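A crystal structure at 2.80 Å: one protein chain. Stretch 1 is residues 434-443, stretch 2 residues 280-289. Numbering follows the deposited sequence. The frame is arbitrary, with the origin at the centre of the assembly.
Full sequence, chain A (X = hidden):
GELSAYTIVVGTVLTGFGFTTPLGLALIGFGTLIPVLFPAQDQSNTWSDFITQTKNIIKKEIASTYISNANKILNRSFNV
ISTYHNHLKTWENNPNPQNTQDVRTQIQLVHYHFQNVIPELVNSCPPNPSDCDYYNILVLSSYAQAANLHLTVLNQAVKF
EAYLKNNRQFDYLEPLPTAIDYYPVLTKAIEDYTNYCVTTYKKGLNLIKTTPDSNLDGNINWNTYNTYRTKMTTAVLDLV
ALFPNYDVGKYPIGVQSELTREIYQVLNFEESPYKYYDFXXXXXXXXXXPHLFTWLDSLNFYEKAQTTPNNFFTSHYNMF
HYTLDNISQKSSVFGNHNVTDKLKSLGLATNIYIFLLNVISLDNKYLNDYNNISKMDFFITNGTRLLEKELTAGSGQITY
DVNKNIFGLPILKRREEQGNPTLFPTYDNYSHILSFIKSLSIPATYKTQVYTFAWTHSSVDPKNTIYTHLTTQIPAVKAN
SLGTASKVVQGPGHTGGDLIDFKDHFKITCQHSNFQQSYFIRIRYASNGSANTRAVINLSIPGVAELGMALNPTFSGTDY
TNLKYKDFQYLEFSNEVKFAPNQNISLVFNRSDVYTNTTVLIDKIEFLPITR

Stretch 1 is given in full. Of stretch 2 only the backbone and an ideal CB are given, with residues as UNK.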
# COMPACT_ATOMS: atom_id res chain seq x y z
N LEU A 434 -8.38 8.36 -6.14
CA LEU A 434 -9.29 7.42 -6.80
C LEU A 434 -8.59 6.79 -8.00
O LEU A 434 -7.87 7.47 -8.72
CB LEU A 434 -10.57 8.13 -7.27
CG LEU A 434 -11.60 7.13 -7.78
CD1 LEU A 434 -12.11 6.31 -6.60
CD2 LEU A 434 -12.75 7.83 -8.47
N SER A 435 -8.80 5.51 -8.23
CA SER A 435 -8.13 4.88 -9.36
C SER A 435 -9.05 4.11 -10.28
O SER A 435 -8.69 3.83 -11.42
CB SER A 435 -7.02 3.95 -8.86
OG SER A 435 -7.56 2.86 -8.15
N PHE A 436 -10.25 3.80 -9.80
CA PHE A 436 -11.20 3.00 -10.59
C PHE A 436 -12.53 2.84 -9.85
O PHE A 436 -12.59 2.94 -8.62
CB PHE A 436 -10.59 1.62 -10.81
CG PHE A 436 -11.04 0.94 -12.06
CD1 PHE A 436 -10.50 1.31 -13.30
CD2 PHE A 436 -11.94 -0.12 -12.01
CE1 PHE A 436 -10.84 0.63 -14.46
CE2 PHE A 436 -12.29 -0.81 -13.18
CZ PHE A 436 -11.74 -0.43 -14.40
N ILE A 437 -13.60 2.57 -10.60
CA ILE A 437 -14.92 2.32 -10.01
C ILE A 437 -15.58 1.14 -10.71
O ILE A 437 -16.01 1.28 -11.85
CB ILE A 437 -15.85 3.53 -10.14
CG1 ILE A 437 -15.34 4.69 -9.29
CG2 ILE A 437 -17.24 3.15 -9.67
CD1 ILE A 437 -16.25 5.92 -9.32
N LYS A 438 -15.65 -0.01 -10.04
CA LYS A 438 -16.28 -1.20 -10.62
C LYS A 438 -17.69 -1.31 -10.09
O LYS A 438 -18.06 -0.62 -9.15
CB LYS A 438 -15.50 -2.48 -10.25
CG LYS A 438 -14.41 -2.84 -11.24
CD LYS A 438 -13.56 -4.00 -10.76
CE LYS A 438 -14.32 -5.32 -10.77
NZ LYS A 438 -14.52 -5.90 -12.12
N SER A 439 -18.47 -2.20 -10.68
CA SER A 439 -19.85 -2.37 -10.25
C SER A 439 -20.36 -3.79 -10.51
O SER A 439 -20.04 -4.38 -11.55
CB SER A 439 -20.72 -1.36 -10.99
OG SER A 439 -21.87 -1.02 -10.24
N LEU A 440 -21.11 -4.34 -9.56
CA LEU A 440 -21.70 -5.67 -9.71
C LEU A 440 -23.21 -5.47 -9.83
O LEU A 440 -23.84 -4.88 -8.96
CB LEU A 440 -21.40 -6.55 -8.49
CG LEU A 440 -22.23 -7.83 -8.25
CD1 LEU A 440 -22.31 -8.66 -9.52
CD2 LEU A 440 -21.59 -8.65 -7.13
N SER A 441 -23.77 -5.94 -10.94
CA SER A 441 -25.20 -5.81 -11.19
C SER A 441 -25.61 -6.77 -12.28
O SER A 441 -24.95 -6.90 -13.30
CB SER A 441 -25.55 -4.40 -11.64
OG SER A 441 -25.10 -4.19 -12.96
N ILE A 442 -26.72 -7.45 -12.04
CA ILE A 442 -27.26 -8.40 -12.99
C ILE A 442 -28.62 -7.83 -13.35
O ILE A 442 -29.63 -8.17 -12.72
CB ILE A 442 -27.40 -9.77 -12.32
CG1 ILE A 442 -26.06 -10.15 -11.68
CG2 ILE A 442 -27.82 -10.80 -13.34
CD1 ILE A 442 -26.12 -11.37 -10.82
N PRO A 443 -28.67 -6.93 -14.34
CA PRO A 443 -29.91 -6.29 -14.80
C PRO A 443 -31.01 -7.29 -15.14
O PRO A 443 -32.17 -7.09 -14.80
CB PRO A 443 -29.46 -5.49 -16.01
CG PRO A 443 -28.05 -5.14 -15.67
CD PRO A 443 -27.52 -6.44 -15.12
N UNK A 280 -15.83 -15.81 -3.87
CA UNK A 280 -14.97 -15.57 -5.01
C UNK A 280 -15.67 -14.87 -6.15
O UNK A 280 -15.04 -14.17 -6.94
CB UNK A 280 -14.39 -16.89 -5.51
N UNK A 281 -16.98 -15.05 -6.25
CA UNK A 281 -17.75 -14.42 -7.31
C UNK A 281 -17.77 -12.91 -7.11
O UNK A 281 -17.57 -12.14 -8.05
CB UNK A 281 -19.17 -14.98 -7.35
N UNK A 282 -18.04 -12.48 -5.88
CA UNK A 282 -18.07 -11.07 -5.54
C UNK A 282 -16.66 -10.49 -5.73
O UNK A 282 -16.49 -9.41 -6.29
CB UNK A 282 -18.57 -10.86 -4.11
N UNK A 283 -15.66 -11.22 -5.25
CA UNK A 283 -14.27 -10.79 -5.37
C UNK A 283 -13.92 -10.55 -6.84
O UNK A 283 -13.37 -9.51 -7.19
CB UNK A 283 -13.33 -11.83 -4.76
N UNK A 284 -14.23 -11.53 -7.68
CA UNK A 284 -13.94 -11.41 -9.10
C UNK A 284 -14.58 -10.19 -9.72
O UNK A 284 -13.94 -9.48 -10.50
CB UNK A 284 -14.41 -12.67 -9.84
N UNK A 285 -15.84 -9.93 -9.39
CA UNK A 285 -16.52 -8.80 -10.00
C UNK A 285 -16.46 -7.45 -9.31
O UNK A 285 -16.92 -6.47 -9.87
CB UNK A 285 -18.00 -9.17 -10.16
N UNK A 286 -15.90 -7.38 -8.11
CA UNK A 286 -15.83 -6.09 -7.43
C UNK A 286 -14.41 -5.52 -7.29
O UNK A 286 -14.24 -4.37 -6.90
CB UNK A 286 -16.45 -6.23 -6.04
N UNK A 287 -13.40 -6.33 -7.60
CA UNK A 287 -12.02 -5.87 -7.50
C UNK A 287 -11.31 -6.05 -8.84
O UNK A 287 -11.89 -6.59 -9.77
CB UNK A 287 -11.28 -6.62 -6.39
N UNK A 288 -10.07 -5.60 -8.95
CA UNK A 288 -9.37 -5.72 -10.22
C UNK A 288 -8.27 -6.76 -10.19
O UNK A 288 -7.52 -6.85 -9.22
CB UNK A 288 -8.78 -4.37 -10.62
N UNK A 289 -8.17 -7.56 -11.25
CA UNK A 289 -7.14 -8.58 -11.33
C UNK A 289 -5.76 -7.93 -11.37
O UNK A 289 -5.61 -6.79 -11.84
CB UNK A 289 -7.35 -9.47 -12.56

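Stretch 2 is helical through 286 and runs at 141° to the strand 434-440, with the two axes 7.9 Å apart at closest approach. Position 280 has an ideal CB with nothing of stretch 1 within 5.5 Å, so the strand sets no preference; a polar residue would serve. It is Q280, which makes no contact with the strand.

At 281 CA-to-CB points sideways. A short side chain would miss the strand, whereas a long or aromatic one could reach L440 and I442. The residue is Y281 (chi1 t): its CE2 lies 4.1 Å from L440 CD1, and its OH 3.8 Å from I442 CD1.

Position 282 also points sideways, its ideal CB 4.8 Å from L440 CD2, which would suit an aliphatic stem of almost any kind. Q282 supplies one, with CG 4.4 Å from L440 CD2.

Position 283 is out of reach and unconstrained by stretch 1; E283 occupies it. At 284 the CB is sideways and finds nothing near, so many polar residues would fit; D284 leads away, and accepts at OD1 from Q280 NE2, 2.7 Å.

Position 285 points toward the strand. Its ideal CB is 4.4 Å from L440 CD1, and the CA atoms of 285 and L440 are 6.1 Å apart, favouring a small side chain such as alanine, serine or cysteine. S285 (chi1 p) places OG 3.6 Å from L440 CD2 and donates from OG to Y281 O at 3.1 Å. The backbone matters too: a water donates to S285 O (2.9 Å) and to S439 O (3.2 Å), bridging two carbonyls that could not bond directly.

At 286 CA-to-CB points away, yet a branched aliphatic chain could bend back to L440. L286 (m, t) does so, its CD2 4.0 Å from L440 CB.

Position 287 leaves helical phi/psi (-124/175); pointing away, it makes no demand of stretch 1, and a small or polar residue, such as one whose hydroxyl can bond back to a helix carbonyl, would suit. T287 donates from OG1 to E283 O at 2.6 Å. Its carbonyl faces the strand, with T287 O 2.9 Å from K438 CE.

Position 288 is extended (-108/138) and points toward stretch 1, its ideal CB 4.8 Å from K438 CD and 5.5 Å from F436 CD2. An aromatic face invites a long aliphatic, aromatic or cationic chain. R288 lays its guanidinium flat on F436, planes at 16°, with CZ 4.0 Å from the centroid of the F436 ring, a cation-pi contact; R288 CD also packs over the face, 3.4 Å from F436 CD2.

Position 289 is out of reach; R289 makes no contact with the strand.

Stretch 2, residues 280-289: QYQEDSLTRR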
# COMPACT_ATOMS: atom_id res chain seq x y z
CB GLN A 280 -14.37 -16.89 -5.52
CG GLN A 280 -13.28 -16.69 -6.55
CD GLN A 280 -12.13 -15.87 -6.01
OE1 GLN A 280 -11.60 -16.15 -4.93
NE2 GLN A 280 -11.73 -14.84 -6.75
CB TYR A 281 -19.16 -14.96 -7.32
CG TYR A 281 -20.03 -14.27 -8.33
CD1 TYR A 281 -19.85 -14.48 -9.69
CD2 TYR A 281 -21.02 -13.38 -7.92
CE1 TYR A 281 -20.64 -13.82 -10.63
CE2 TYR A 281 -21.80 -12.71 -8.84
CZ TYR A 281 -21.61 -12.94 -10.19
OH TYR A 281 -22.41 -12.29 -11.09
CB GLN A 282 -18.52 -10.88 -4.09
CG GLN A 282 -19.98 -11.15 -3.88
CD GLN A 282 -20.34 -11.35 -2.43
OE1 GLN A 282 -20.38 -12.48 -1.95
NE2 GLN A 282 -20.61 -10.26 -1.73
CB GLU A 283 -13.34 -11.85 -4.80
CG GLU A 283 -11.87 -11.47 -4.87
CD GLU A 283 -11.51 -10.35 -3.92
OE1 GLU A 283 -12.43 -9.64 -3.46
OE2 GLU A 283 -10.31 -10.18 -3.64
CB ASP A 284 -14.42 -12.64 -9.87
CG ASP A 284 -13.55 -13.85 -9.64
OD1 ASP A 284 -12.45 -13.69 -9.05
OD2 ASP A 284 -13.96 -14.95 -10.07
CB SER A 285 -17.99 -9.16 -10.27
OG SER A 285 -18.67 -9.46 -9.07
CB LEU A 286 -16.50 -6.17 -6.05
CG LEU A 286 -18.03 -6.18 -6.06
CD1 LEU A 286 -18.59 -6.67 -4.73
CD2 LEU A 286 -18.53 -4.77 -6.36
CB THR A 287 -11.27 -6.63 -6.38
OG1 THR A 287 -11.33 -8.04 -6.62
CG2 THR A 287 -11.89 -6.32 -5.03
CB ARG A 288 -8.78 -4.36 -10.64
CG ARG A 288 -9.82 -3.28 -10.84
CD ARG A 288 -9.21 -1.90 -11.00
NE ARG A 288 -8.43 -1.77 -12.23
CZ ARG A 288 -7.56 -0.79 -12.44
NH1 ARG A 288 -7.34 0.13 -11.52
NH2 ARG A 288 -6.87 -0.76 -13.57
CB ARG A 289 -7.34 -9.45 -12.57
CG ARG A 289 -8.06 -10.74 -12.29
CD ARG A 289 -9.20 -10.97 -13.26
NE ARG A 289 -8.76 -11.36 -14.60
CZ ARG A 289 -9.56 -11.38 -15.66
NH1 ARG A 289 -10.84 -11.04 -15.54
NH2 ARG A 289 -9.10 -11.74 -16.85
O HOH W 1 -18.10 -6.70 -12.50
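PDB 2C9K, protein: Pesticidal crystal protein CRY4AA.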